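Local coordinates for protein LSM2-LSM8 complex subunit lsm8 (Schizosaccharomyces pombe, PDB 6PPN) that forms part of the nuclear LSM2-LSM8 ring, which binds the 3' end of U6 snRNA ending in a cyclic 2',3' phosphate and assists spliceosome assembly, at residues A4-E8 / Q9-V13. Sequence-based numbering, arbitrary orientation.
Sequences ADFME and QRVQV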
loop_
_atom_site.group_PDB
_atom_site.type_symbol
_atom_site.label_atom_id
_atom_site.label_comp_id
_atom_site.label_asym_id
_atom_site.label_seq_id
_atom_site.Cartn_x
_atom_site.Cartn_y
_atom_site.Cartn_z
ATOM N N ALA H 4 12.592 19.781 -1.220
ATOM C CA ALA H 4 13.799 20.588 -1.112
ATOM C C ALA H 4 13.495 21.956 -0.528
ATOM O O ALA H 4 14.354 22.549 0.136
ATOM C CB ALA H 4 14.456 20.748 -2.483
ATOM N N ASP H 5 12.273 22.458 -0.726
ATOM C CA ASP H 5 11.883 23.734 -0.126
ATOM C C ASP H 5 11.888 23.688 1.391
ATOM O O ASP H 5 11.998 24.736 2.024
ATOM C CB ASP H 5 10.471 24.130 -0.562
ATOM C CG ASP H 5 10.369 24.407 -2.020
ATOM O OD1 ASP H 5 11.423 24.472 -2.697
ATOM O OD2 ASP H 5 9.223 24.620 -2.485
ATOM N N PHE H 6 11.751 22.504 1.990
ATOM C CA PHE H 6 11.667 22.349 3.439
ATOM C C PHE H 6 12.991 21.955 4.095
ATOM O O PHE H 6 13.025 21.788 5.321
ATOM C CB PHE H 6 10.624 21.289 3.804
ATOM C CG PHE H 6 9.227 21.610 3.366
ATOM C CD1 PHE H 6 8.865 22.888 3.008
ATOM C CD2 PHE H 6 8.260 20.607 3.334
ATOM C CE1 PHE H 6 7.569 23.171 2.616
ATOM C CE2 PHE H 6 6.955 20.880 2.953
ATOM C CZ PHE H 6 6.609 22.179 2.579
ATOM N N MET H 7 14.066 21.780 3.324
ATOM C CA MET H 7 15.318 21.262 3.877
ATOM C C MET H 7 15.848 22.122 5.027
ATOM O O MET H 7 15.801 23.358 4.983
ATOM C CB MET H 7 16.374 21.177 2.781
ATOM C CG MET H 7 16.260 19.949 1.913
ATOM S SD MET H 7 16.574 18.489 2.901
ATOM C CE MET H 7 18.253 18.860 3.392
ATOM N N GLU H 8 16.372 21.449 6.058
ATOM C CA GLU H 8 17.007 22.077 7.214
ATOM C C GLU H 8 16.036 22.918 8.027
ATOM O O GLU H 8 16.456 23.824 8.752
ATOM C CB GLU H 8 18.216 22.942 6.819
ATOM C CG GLU H 8 19.225 22.263 5.926
ATOM C CD GLU H 8 19.856 21.024 6.552
ATOM O OE1 GLU H 8 19.918 20.920 7.804
ATOM O OE2 GLU H 8 20.266 20.132 5.769
ATOM N N GLN H 9 14.737 22.678 7.896
ATOM C CA GLN H 9 13.756 23.410 8.679
ATOM C C GLN H 9 12.886 22.433 9.456
ATOM O O GLN H 9 12.832 21.236 9.144
ATOM C CB GLN H 9 12.888 24.301 7.785
ATOM C CG GLN H 9 13.701 25.297 6.972
ATOM C CD GLN H 9 12.960 25.752 5.733
ATOM O OE1 GLN H 9 12.098 26.639 5.795
ATOM N NE2 GLN H 9 13.256 25.106 4.600
ATOM N N ARG H 10 12.215 22.961 10.489
ATOM C CA ARG H 10 11.276 22.167 11.273
ATOM C C ARG H 10 10.090 21.791 10.409
ATOM O O ARG H 10 9.541 22.620 9.683
ATOM C CB ARG H 10 10.791 22.912 12.507
ATOM C CG ARG H 10 11.886 23.200 13.509
ATOM C CD ARG H 10 12.633 21.934 13.978
ATOM N NE ARG H 10 11.884 21.095 14.920
ATOM C CZ ARG H 10 12.407 20.054 15.583
ATOM N NH1 ARG H 10 13.682 19.720 15.422
ATOM N NH2 ARG H 10 11.655 19.340 16.419
ATOM N N VAL H 11 9.719 20.530 10.473
ATOM C CA VAL H 11 8.765 19.928 9.569
ATOM C C VAL H 11 7.883 19.011 10.406
ATOM O O VAL H 11 8.302 18.523 11.457
ATOM C CB VAL H 11 9.573 19.196 8.484
ATOM C CG1 VAL H 11 9.130 17.785 8.307
ATOM C CG2 VAL H 11 9.618 20.024 7.198
ATOM N N GLN H 12 6.649 18.788 9.965
ATOM C CA GLN H 12 5.709 17.957 10.709
ATOM C C GLN H 12 5.169 16.892 9.768
ATOM O O GLN H 12 4.471 17.208 8.810
ATOM C CB GLN H 12 4.554 18.769 11.303
ATOM C CG GLN H 12 3.411 17.866 11.812
ATOM C CD GLN H 12 2.320 18.621 12.558
ATOM O OE1 GLN H 12 2.529 19.088 13.679
ATOM N NE2 GLN H 12 1.148 18.741 11.936
ATOM N N VAL H 13 5.458 15.633 10.060
ATOM C CA VAL H 13 5.118 14.524 9.182
ATOM C C VAL H 13 3.891 13.841 9.739
ATOM O O VAL H 13 3.838 13.534 10.939
ATOM C CB VAL H 13 6.269 13.509 9.080
ATOM C CG1 VAL H 13 5.820 12.338 8.201
ATOM C CG2 VAL H 13 7.541 14.162 8.506
#
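The side-chain amide of Q9 folds back over the turn that it ends and bridges two backbone carbonyls with NE2. Its bond to D5 O is 2.9 Å long and the one to M7 O 3.1 Å, the latter the straighter at 161°. Both acceptors lie close to the plane of the Q9 amide, so the two bonds fix its rotation, although NE2 stands above the carbonyl plane of M7. CG of Q9 sits beside its own backbone N (chi1 -58°), and the extended chain beyond carries the amide back to the 3-10 segment 4-6. The backbone Q9 N also bonds to F6 O at 3.2 Å, closing the type II turn from F6 to Q9, in which E8 takes the positive-phi position. Replacing Q9 by an alanine would probably leave the carbonyls of D5 and M7 without this shared donor and the turn less firmly tied. On the buried side, V11 CG2 approaches F6 CB to 3.8 Å, the two side chains crossing nearly at right angles; V68 touches both. E8 turns outward to a salt bridge with K26. The arrangement joins the N-terminal 3-10 segment to strand 10-15, the first strand of the strongly bent antiparallel sheet of the Sm fold.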